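Local coordinates for nodulation protein S (Bradyrhizobium sp., PDB 3OFK), which probably uses S-adenosyl-L-methionine as methyl donor for N-methylation in the synthesis of the Nod factor, a lipochitooligosaccharide signal of rhizobial symbiosis, at residues L42-L47 with E182-Q187; C60-F65 with I86-Q91; G148-G153 with A200-P205. All coordinates share one frame; numbering follows the deposited sequence.

Contact 1: residues L42-L47 with E182-Q187; sequences LLRLSL and EVERVQ
Arg-44 of helix 33-46 and Glu-184 of strand 181-189 form a salt bridge. NH1 of Arg-44 lies 2.7 Å from OE2 of Glu-184, and the N-H points almost straight at the oxygen (169°). OE2 receives it on its syn side and lies close to the guanidinium plane. NH2 of Arg-44 adds a weak bond to the same OE2, at 3.3 Å. One carboxylate oxygen thus takes both contacts, with the guanidinium and carboxylate planes turned 48° apart. Arg-44 is extended to CD and then bends at chi3 (64°), which turns NE out of the line of the chain. Its NH2 is also hydrogen-bonded to Gln-41 OE1.

The other oxygen, OE1 of Glu-184, rests on an apolar neighbour, with Leu-45 CD2 at 3.5 Å. An alanine in place of Glu-184 would probably leave Arg-44 without its acidic mate and open a gap beside Leu-45 CD2.

Strand 181-189 is an outermost strand of the mixed sheet, next to strand 196-203, in a Rossmann-like methyltransferase fold. The helix segment runs antiparallel to it, the axes 10.2 Å apart. Val-183 and Glu-184 share Arg-201 as backbone partner, which makes a classic beta bulge.

Beside the salt bridge the contact is apolar. Leu-45 CD1 meets Val-186 CG2 tip to tip at 3.7 Å, and Val-186 CG1 sits at the guanidinium edge. Within the strand, Arg-185 grips Glu-182 side-on: NH2 of Arg-185 reaches OE1 of Glu-182 at 2.7 Å, and NE donates to OE2, a two-point salt bridge. In the helix, Leu-42 O accepts from both Ser-46 N and Ser-46 OG, which come from opposite faces of the carbonyl plane.

Contact 2: residues C60-F65 with I86-Q91; sequences CAAGAF and IGRACQ. With SAH (S-adenosyl-L-homocysteine), chain E.
Ala-89 of helix 83-92 packs against the turn at Gly-63. Its CB comes within 3.5 Å of Gly-63 CA, and the two CA atoms are 3.9 Å apart. This is the tight part of the contact. A CB on Gly-63 would clash with Ala-89 CA and with the preceding carbonyl oxygen. Ala-62 O also takes a CA-H...O contact from Ala-89 CA, 3.5 Å long. On the buried side Cys-60 SG sits between the backbone N and the carbonyl carbon (chi1 57°), turned to Ala-89, and touches Ala-89 CB at 3.8 Å. It reaches the CD1 end of Ile-86 more loosely, at 4.3 Å. Trp-101 of strand 99-103 packs on all three of these side chains.

The side of Ala-62 and Arg-88, both partly exposed, is looser. Ala-62 CB lies over one face of the Arg-88 guanidinium, with NE of Arg-88 4.0 Å away. The contact is not a hydrogen bond. The polar end of Arg-88 is held elsewhere: NH1 bonds to Asn-23 O and Leu-21 O, and NH2 to Asp-24 O.

Residues 60-63 form a type II' beta turn, closed by Gly-63 N bonding to Cys-60 O. Ala-61 N donates a hydrogen bond of 2.9 Å to O3' of the ribose of S-adenosyl-L-homocysteine. Cys-60 N is hydrogen-bonded to Asp-80, whose OD2 also binds the ligand. This is the glycine-containing loop after the first strand of a Rossmann-like methyltransferase, part of the cofactor site.

Contact 3: residues G148-G153 with A200-P205; sequences GHLVFG and ARFRNP
His-149 and Arg-201 stack across two neighbouring antiparallel strands. The guanidinium lies flat on the imidazole, with centres 3.5 Å apart and planes at 12°. NH2 of Arg-201 sits over the centre of the ring, and His-149 CD2 lies over the centre of the guanidinium. No hydrogen bond joins the two groups. The extended arginine chain, with CG anti to the backbone N (chi1 -178°), runs past Val-151, where CG of Arg-201 meets CG2 of Val-151 at 4.0 Å. The polar end has an outside partner: NH2 is hydrogen-bonded to Ser-49 OG. Arg-203 CG also approaches His-149, 3.6 Å from NE2.

Backbone hydrogen bonds carry the pairing. Leu-150 and Phe-202 form a hydrogen-bonded pair: Leu-150 N gives to Phe-202 O at 2.8 Å, and Phe-202 N gives to Leu-150 O at 2.7 Å. Phe-152 and Ala-200 form another such pair, also with both bonds made. Just past the end of strand 196-203, Asn-204 N donates a hydrogen bond to Gly-148 O at 3.1 Å, nearly along the C=O axis. His-149 with Arg-203 and Val-151 with Arg-201 are the non-hydrogen-bonded pairs. Here CA-H...O contacts add to the ladder, as from Arg-201 CA to Leu-150 O at 3.4 Å.

Apolar contacts occupy the face that bears Leu-150, Phe-152, Ala-200 and Phe-202. Leu-150 CD2 lies 4.3 Å from Phe-202 CD2. CB of Phe-152 approaches the same ring near CE2. Helix 169-179 covers this face through Val-172, Leu-176 and Thr-177, while Leu-42, Leu-45 and Ser-46 of helix 33-46 pack on Val-151 on the other. Strand 148-155 also bonds to parallel strand 115-121. Strand 196-203 is the one reversed strand, set between 148-155 and 181-189; the strand order 3-2-1-4-5-7-6 is that of the Rossmann-like S-adenosylmethionine-dependent methyltransferases.

Overall arrangement
Contact 3 is the most buried of the three and joins strands by main-chain bonds. Contact 1 is partly buried and relies on side chains, with a salt bridge on its more exposed side. The two adjoin, with centres 8 Å apart: strands 181-189 and 196-203 are neighbours in one sheet. Helix 33-46 also packs on strands from both. Contact 2, also partly buried, lies about 22 Å from contact 1 and 23 Å from contact 3, between centres. It has no hydrogen bond between its segments, but it meets the ligand directly. Phe-65 touches Leu-42, Leu-43 and Ser-46, linking contact 2 to the helix of contact 1.

Contact 1: residues L42-L47 with E182-Q187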
loop_
_atom_site.group_PDB
_atom_site.type_symbol
_atom_site.label_atom_id
_atom_site.label_comp_id
_atom_site.label_asym_id
_atom_site.label_seq_id
_atom_site.Cartn_x
_atom_site.Cartn_y
_atom_site.Cartn_z
ATOM N N LEU A 42 10.198 1.918 -0.568
ATOM C CA LEU A 42 9.150 1.182 -1.263
ATOM C C LEU A 42 9.488 0.976 -2.773
ATOM O O LEU A 42 9.362 -0.136 -3.289
ATOM C CB LEU A 42 7.803 1.898 -1.054
ATOM C CG LEU A 42 6.548 1.056 -1.204
ATOM C CD1 LEU A 42 6.382 0.127 0.007
ATOM C CD2 LEU A 42 5.331 1.924 -1.386
ATOM N N LEU A 43 9.950 2.028 -3.463
ATOM C CA LEU A 43 10.340 1.901 -4.872
ATOM C C LEU A 43 11.610 1.047 -5.023
ATOM O O LEU A 43 11.663 0.246 -5.934
ATOM C CB LEU A 43 10.521 3.262 -5.569
ATOM C CG LEU A 43 10.698 3.240 -7.101
ATOM C CD1 LEU A 43 9.494 2.649 -7.822
ATOM C CD2 LEU A 43 10.947 4.610 -7.644
ATOM N N ARG A 44 12.594 1.188 -4.120
ATOM C CA ARG A 44 13.820 0.388 -4.207
ATOM C C ARG A 44 13.457 -1.088 -4.153
ATOM O O ARG A 44 13.939 -1.882 -4.965
ATOM C CB ARG A 44 14.834 0.713 -3.084
ATOM C CG ARG A 44 16.079 -0.182 -3.091
ATOM C CD ARG A 44 17.039 0.140 -1.945
ATOM N NE ARG A 44 16.445 -0.119 -0.630
ATOM C CZ ARG A 44 16.364 -1.319 -0.051
ATOM N NH1 ARG A 44 16.827 -2.398 -0.666
ATOM N NH2 ARG A 44 15.807 -1.446 1.154
ATOM N N LEU A 45 12.594 -1.447 -3.203
ATOM C CA LEU A 45 12.127 -2.821 -3.094
ATOM C C LEU A 45 11.360 -3.244 -4.351
ATOM O O LEU A 45 11.491 -4.374 -4.784
ATOM C CB LEU A 45 11.254 -3.017 -1.831
ATOM C CG LEU A 45 11.924 -2.841 -0.449
ATOM C CD1 LEU A 45 10.941 -2.991 0.736
ATOM C CD2 LEU A 45 13.074 -3.788 -0.315
ATOM N N SER A 46 10.527 -2.360 -4.896
ATOM C CA SER A 46 9.677 -2.700 -6.050
ATOM C C SER A 46 10.526 -2.970 -7.297
ATOM O O SER A 46 10.185 -3.846 -8.116
ATOM C CB SER A 46 8.671 -1.577 -6.339
ATOM O OG SER A 46 7.868 -1.242 -5.205
ATOM N N LEU A 47 11.652 -2.245 -7.408
ATOM C CA LEU A 47 12.515 -2.317 -8.589
ATOM C C LEU A 47 13.626 -3.336 -8.427
ATOM O O LEU A 47 14.414 -3.513 -9.357
ATOM C CB LEU A 47 13.131 -0.938 -8.925
ATOM C CG LEU A 47 12.164 0.169 -9.370
ATOM C CD1 LEU A 47 12.931 1.464 -9.771
ATOM C CD2 LEU A 47 11.262 -0.305 -10.527
ATOM N N GLU A 182 9.868 -14.412 2.731
ATOM C CA GLU A 182 10.456 -13.085 2.928
ATOM C C GLU A 182 11.824 -13.027 2.239
ATOM O O GLU A 182 12.686 -13.879 2.512
ATOM C CB GLU A 182 10.607 -12.737 4.414
ATOM C CG GLU A 182 10.980 -11.264 4.618
ATOM C CD GLU A 182 11.090 -10.843 6.078
ATOM O OE1 GLU A 182 10.165 -11.113 6.874
ATOM O OE2 GLU A 182 12.096 -10.204 6.430
ATOM N N VAL A 183 12.022 -12.061 1.340
ATOM C CA VAL A 183 13.305 -11.914 0.632
ATOM C C VAL A 183 14.173 -10.774 1.200
ATOM O O VAL A 183 15.400 -10.795 1.043
ATOM C CB VAL A 183 13.140 -11.702 -0.899
ATOM C CG1 VAL A 183 12.079 -12.615 -1.487
ATOM C CG2 VAL A 183 12.830 -10.257 -1.233
ATOM N N GLU A 184 13.542 -9.791 1.848
ATOM C CA GLU A 184 14.241 -8.612 2.369
ATOM C C GLU A 184 13.305 -7.790 3.233
ATOM O O GLU A 184 12.097 -7.857 3.026
ATOM C CB GLU A 184 14.718 -7.715 1.208
ATOM C CG GLU A 184 15.621 -6.555 1.642
ATOM C CD GLU A 184 16.088 -5.674 0.493
ATOM O OE1 GLU A 184 15.831 -5.990 -0.696
ATOM O OE2 GLU A 184 16.719 -4.648 0.808
ATOM N N ARG A 185 13.849 -7.001 4.165
ATOM C CA ARG A 185 13.041 -6.015 4.896
ATOM C C ARG A 185 13.828 -4.753 5.179
ATOM O O ARG A 185 15.055 -4.755 5.102
ATOM C CB ARG A 185 12.500 -6.590 6.207
ATOM C CG ARG A 185 13.577 -6.953 7.244
ATOM C CD ARG A 185 12.935 -7.209 8.596
ATOM N NE ARG A 185 11.968 -8.284 8.484
ATOM C CZ ARG A 185 11.036 -8.578 9.384
ATOM N NH1 ARG A 185 10.922 -7.882 10.509
ATOM N NH2 ARG A 185 10.209 -9.589 9.141
ATOM N N VAL A 186 13.117 -3.686 5.507
ATOM C CA VAL A 186 13.735 -2.413 5.867
ATOM C C VAL A 186 12.886 -1.693 6.856
ATOM O O VAL A 186 11.678 -1.708 6.774
ATOM C CB VAL A 186 13.906 -1.395 4.678
ATOM C CG1 VAL A 186 15.373 -1.178 4.367
ATOM C CG2 VAL A 186 13.100 -1.793 3.438
ATOM N N GLN A 187 13.552 -0.994 7.748
ATOM C CA GLN A 187 12.897 -0.120 8.680
ATOM C C GLN A 187 13.017 1.318 8.196
ATOM O O GLN A 187 14.001 1.686 7.556
ATOM C CB GLN A 187 13.578 -0.265 10.028
ATOM C CG GLN A 187 12.763 0.277 11.152
ATOM C CD GLN A 187 13.372 -0.056 12.489
ATOM O OE1 GLN A 187 14.295 -0.880 12.575
ATOM N NE2 GLN A 187 12.854 0.574 13.549
#

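Contact 2: residues C60-F65 with I86-Q91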
loop_
_atom_site.group_PDB
_atom_site.type_symbol
_atom_site.label_atom_id
_atom_site.label_comp_id
_atom_site.label_asym_id
_atom_site.label_seq_id
_atom_site.Cartn_x
_atom_site.Cartn_y
_atom_site.Cartn_z
ATOM N N CYS A 60 -3.859 4.213 -3.419
ATOM C CA CYS A 60 -3.014 5.146 -4.169
ATOM C C CYS A 60 -3.005 6.572 -3.652
ATOM O O CYS A 60 -2.229 7.401 -4.170
ATOM C CB CYS A 60 -3.457 5.194 -5.647
ATOM S SG CYS A 60 -5.201 5.649 -5.973
ATOM N N ALA A 61 -3.837 6.881 -2.668
ATOM C CA ALA A 61 -4.023 8.268 -2.201
ATOM C C ALA A 61 -4.102 9.181 -3.419
ATOM O O ALA A 61 -4.880 8.881 -4.332
ATOM C CB ALA A 61 -2.903 8.706 -1.254
ATOM N N ALA A 62 -3.307 10.265 -3.458
ATOM C CA ALA A 62 -3.304 11.230 -4.582
ATOM C C ALA A 62 -2.331 10.875 -5.718
ATOM O O ALA A 62 -2.118 11.687 -6.599
ATOM C CB ALA A 62 -3.037 12.653 -4.103
ATOM N N GLY A 63 -1.749 9.691 -5.702
ATOM C CA GLY A 63 -0.926 9.222 -6.831
ATOM C C GLY A 63 0.561 9.462 -6.678
ATOM O O GLY A 63 1.300 9.270 -7.639
ATOM N N ALA A 64 1.009 9.907 -5.499
ATOM C CA ALA A 64 2.447 10.204 -5.308
ATOM C C ALA A 64 3.322 8.990 -5.615
ATOM O O ALA A 64 4.338 9.133 -6.322
ATOM C CB ALA A 64 2.747 10.762 -3.930
ATOM N N PHE A 65 2.945 7.806 -5.121
ATOM C CA PHE A 65 3.715 6.599 -5.399
ATOM C C PHE A 65 3.403 6.008 -6.772
ATOM O O PHE A 65 4.313 5.534 -7.449
ATOM C CB PHE A 65 3.599 5.529 -4.298
ATOM C CG PHE A 65 4.601 4.420 -4.468
ATOM C CD1 PHE A 65 5.912 4.594 -4.038
ATOM C CD2 PHE A 65 4.268 3.260 -5.121
ATOM C CE1 PHE A 65 6.873 3.608 -4.237
ATOM C CE2 PHE A 65 5.198 2.259 -5.309
ATOM C CZ PHE A 65 6.538 2.455 -4.858
ATOM N N ILE A 86 -8.868 7.575 -6.873
ATOM C CA ILE A 86 -8.719 7.299 -8.314
ATOM C C ILE A 86 -8.700 8.635 -9.093
ATOM O O ILE A 86 -7.832 8.849 -9.933
ATOM C CB ILE A 86 -9.869 6.401 -8.857
ATOM C CG1 ILE A 86 -10.027 5.097 -8.029
ATOM C CG2 ILE A 86 -9.721 6.150 -10.355
ATOM C CD1 ILE A 86 -8.787 4.311 -7.837
ATOM N N GLY A 87 -9.602 9.551 -8.785
ATOM C CA GLY A 87 -9.706 10.787 -9.537
ATOM C C GLY A 87 -8.444 11.641 -9.468
ATOM O O GLY A 87 -7.943 12.125 -10.498
ATOM N N ARG A 88 -7.964 11.858 -8.247
ATOM C CA ARG A 88 -6.723 12.640 -8.011
ATOM C C ARG A 88 -5.468 11.975 -8.626
ATOM O O ARG A 88 -4.651 12.657 -9.284
ATOM C CB ARG A 88 -6.561 12.885 -6.512
ATOM C CG ARG A 88 -7.571 13.887 -5.955
ATOM C CD ARG A 88 -7.204 14.333 -4.564
ATOM N NE ARG A 88 -6.019 15.205 -4.586
ATOM C CZ ARG A 88 -5.621 15.976 -3.581
ATOM N NH1 ARG A 88 -6.323 16.044 -2.441
ATOM N NH2 ARG A 88 -4.532 16.730 -3.741
ATOM N N ALA A 89 -5.343 10.651 -8.457
ATOM C CA ALA A 89 -4.163 9.928 -8.876
ATOM C C ALA A 89 -4.097 9.858 -10.393
ATOM O O ALA A 89 -3.017 10.080 -10.965
ATOM C CB ALA A 89 -4.099 8.517 -8.252
ATOM N N CYS A 90 -5.223 9.609 -11.075
ATOM C CA CYS A 90 -5.153 9.463 -12.524
ATOM C C CYS A 90 -4.914 10.796 -13.200
ATOM O O CYS A 90 -4.441 10.824 -14.349
ATOM C CB CYS A 90 -6.355 8.732 -13.120
ATOM S SG CYS A 90 -7.850 9.702 -13.371
ATOM N N GLN A 91 -5.229 11.895 -12.515
ATOM C CA GLN A 91 -4.825 13.210 -13.022
ATOM C C GLN A 91 -3.316 13.390 -12.894
ATOM O O GLN A 91 -2.639 13.866 -13.795
ATOM C CB GLN A 91 -5.614 14.351 -12.338
ATOM C CG GLN A 91 -5.167 15.754 -12.736
ATOM C CD GLN A 91 -5.740 16.251 -14.071
ATOM O OE1 GLN A 91 -6.960 16.269 -14.294
ATOM N NE2 GLN A 91 -4.853 16.700 -14.948
HETATM N N SAH E . 0.008 3.134 -0.863
HETATM C CA SAH E . 0.174 4.584 -0.862
HETATM C CB SAH E . -1.070 5.247 -0.277
HETATM C CG SAH E . -1.406 5.033 1.190
HETATM S SD SAH E . -2.785 6.054 1.820
HETATM C C SAH E . 1.432 5.066 -0.122
HETATM O O SAH E . 2.066 4.313 0.620
HETATM O OXT SAH E . 1.831 6.221 -0.261
HETATM C "C5'" SAH E . -4.007 4.702 1.859
HETATM C "C4'" SAH E . -4.872 4.481 0.634
HETATM O "O4'" SAH E . -5.557 3.238 0.783
HETATM C "C3'" SAH E . -5.935 5.556 0.411
HETATM O "O3'" SAH E . -5.978 5.915 -0.977
HETATM C "C2'" SAH E . -7.228 4.852 0.853
HETATM O "O2'" SAH E . -8.364 5.349 0.189
HETATM C "C1'" SAH E . -6.922 3.433 0.457
HETATM N N9 SAH E . -7.706 2.347 1.087
HETATM C C8 SAH E . -8.102 2.250 2.397
HETATM N N7 SAH E . -8.750 1.075 2.554
HETATM C C5 SAH E . -8.771 0.419 1.380
HETATM C C6 SAH E . -9.276 -0.842 1.063
HETATM N N6 SAH E . -9.953 -1.541 2.017
HETATM N N1 SAH E . -9.151 -1.279 -0.232
HETATM C C2 SAH E . -8.485 -0.495 -1.169
HETATM N N3 SAH E . -7.960 0.745 -0.820
HETATM C C4 SAH E . -8.085 1.191 0.449
#

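Contact 3: residues G148-G153 with A200-P205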
loop_
_atom_site.group_PDB
_atom_site.type_symbol
_atom_site.label_atom_id
_atom_site.label_comp_id
_atom_site.label_asym_id
_atom_site.label_seq_id
_atom_site.Cartn_x
_atom_site.Cartn_y
_atom_site.Cartn_z
ATOM N N GLY A 148 6.328 -13.857 -8.853
ATOM C CA GLY A 148 6.187 -12.448 -8.575
ATOM C C GLY A 148 6.487 -12.086 -7.148
ATOM O O GLY A 148 6.582 -12.968 -6.291
ATOM N N HIS A 149 6.659 -10.791 -6.902
ATOM C CA HIS A 149 6.934 -10.290 -5.555
ATOM C C HIS A 149 5.815 -9.423 -5.031
ATOM O O HIS A 149 5.097 -8.778 -5.809
ATOM C CB HIS A 149 8.228 -9.476 -5.501
ATOM C CG HIS A 149 9.449 -10.282 -5.815
ATOM N ND1 HIS A 149 9.817 -10.593 -7.105
ATOM C CD2 HIS A 149 10.365 -10.866 -5.008
ATOM C CE1 HIS A 149 10.926 -11.312 -7.081
ATOM N NE2 HIS A 149 11.275 -11.498 -5.820
ATOM N N LEU A 150 5.705 -9.398 -3.708
ATOM C CA LEU A 150 4.758 -8.542 -3.021
ATOM C C LEU A 150 5.586 -7.639 -2.124
ATOM O O LEU A 150 6.445 -8.119 -1.398
ATOM C CB LEU A 150 3.763 -9.392 -2.227
ATOM C CG LEU A 150 2.658 -8.661 -1.444
ATOM C CD1 LEU A 150 1.356 -9.511 -1.396
ATOM C CD2 LEU A 150 3.149 -8.284 -0.026
ATOM N N VAL A 151 5.391 -6.339 -2.255
ATOM C CA VAL A 151 6.106 -5.347 -1.462
ATOM C C VAL A 151 5.112 -4.745 -0.509
ATOM O O VAL A 151 4.179 -4.090 -0.946
ATOM C CB VAL A 151 6.734 -4.240 -2.336
ATOM C CG1 VAL A 151 7.148 -3.057 -1.472
ATOM C CG2 VAL A 151 7.914 -4.781 -3.061
ATOM N N PHE A 152 5.310 -4.997 0.787
ATOM C CA PHE A 152 4.392 -4.578 1.823
ATOM C C PHE A 152 5.063 -3.560 2.692
ATOM O O PHE A 152 6.262 -3.654 2.971
ATOM C CB PHE A 152 3.994 -5.781 2.682
ATOM C CG PHE A 152 3.366 -5.408 4.007
ATOM C CD1 PHE A 152 2.029 -4.966 4.082
ATOM C CD2 PHE A 152 4.121 -5.487 5.183
ATOM C CE1 PHE A 152 1.456 -4.649 5.312
ATOM C CE2 PHE A 152 3.559 -5.153 6.418
ATOM C CZ PHE A 152 2.216 -4.722 6.478
ATOM N N GLY A 153 4.304 -2.568 3.123
ATOM C CA GLY A 153 4.832 -1.631 4.106
ATOM C C GLY A 153 3.745 -1.216 5.058
ATOM O O GLY A 153 2.602 -1.117 4.652
ATOM N N ALA A 200 8.736 -4.930 3.912
ATOM C CA ALA A 200 9.265 -6.244 3.574
ATOM C C ALA A 200 8.831 -6.610 2.152
ATOM O O ALA A 200 7.700 -6.333 1.722
ATOM C CB ALA A 200 8.779 -7.301 4.576
ATOM N N ARG A 201 9.753 -7.235 1.437
ATOM C CA ARG A 201 9.525 -7.719 0.102
ATOM C C ARG A 201 9.408 -9.228 0.194
ATOM O O ARG A 201 10.318 -9.904 0.696
ATOM C CB ARG A 201 10.681 -7.296 -0.807
ATOM C CG ARG A 201 10.545 -7.709 -2.275
ATOM C CD ARG A 201 11.729 -7.167 -3.059
ATOM N NE ARG A 201 11.663 -7.437 -4.500
ATOM C CZ ARG A 201 12.434 -8.301 -5.171
ATOM N NH1 ARG A 201 13.376 -9.020 -4.551
ATOM N NH2 ARG A 201 12.266 -8.442 -6.492
ATOM N N PHE A 202 8.284 -9.746 -0.295
ATOM C CA PHE A 202 8.014 -11.190 -0.275
ATOM C C PHE A 202 8.032 -11.781 -1.683
ATOM O O PHE A 202 7.695 -11.099 -2.656
ATOM C CB PHE A 202 6.665 -11.449 0.388
ATOM C CG PHE A 202 6.630 -11.093 1.851
ATOM C CD1 PHE A 202 6.776 -12.081 2.835
ATOM C CD2 PHE A 202 6.413 -9.789 2.255
ATOM C CE1 PHE A 202 6.746 -11.763 4.163
ATOM C CE2 PHE A 202 6.363 -9.468 3.613
ATOM C CZ PHE A 202 6.523 -10.466 4.565
ATOM N N ARG A 203 8.469 -13.033 -1.794
ATOM C CA ARG A 203 8.415 -13.757 -3.046
ATOM C C ARG A 203 7.403 -14.885 -2.950
ATOM O O ARG A 203 7.204 -15.485 -1.891
ATOM C CB ARG A 203 9.789 -14.341 -3.419
ATOM C CG ARG A 203 9.893 -14.721 -4.895
ATOM C CD ARG A 203 11.282 -15.259 -5.314
ATOM N NE ARG A 203 11.678 -16.442 -4.552
ATOM C CZ ARG A 203 12.498 -16.439 -3.500
ATOM N NH1 ARG A 203 13.042 -15.303 -3.054
ATOM N NH2 ARG A 203 12.780 -17.585 -2.885
ATOM N N ASN A 204 6.776 -15.173 -4.079
ATOM C CA ASN A 204 5.809 -16.237 -4.176
ATOM C C ASN A 204 6.564 -17.515 -4.432
ATOM O O ASN A 204 7.048 -17.714 -5.559
ATOM C CB ASN A 204 4.840 -15.987 -5.342
ATOM C CG ASN A 204 3.589 -16.856 -5.275
ATOM O OD1 ASN A 204 3.201 -17.328 -4.208
ATOM N ND2 ASN A 204 2.939 -17.041 -6.416
ATOM N N PRO A 205 6.670 -18.392 -3.404
ATOM C CA PRO A 205 7.393 -19.647 -3.610
ATOM C C PRO A 205 6.589 -20.550 -4.576
ATOM O O PRO A 205 5.785 -21.390 -4.144
ATOM C CB PRO A 205 7.487 -20.219 -2.189
ATOM C CG PRO A 205 6.253 -19.768 -1.518
ATOM C CD PRO A 205 5.912 -18.412 -2.135
#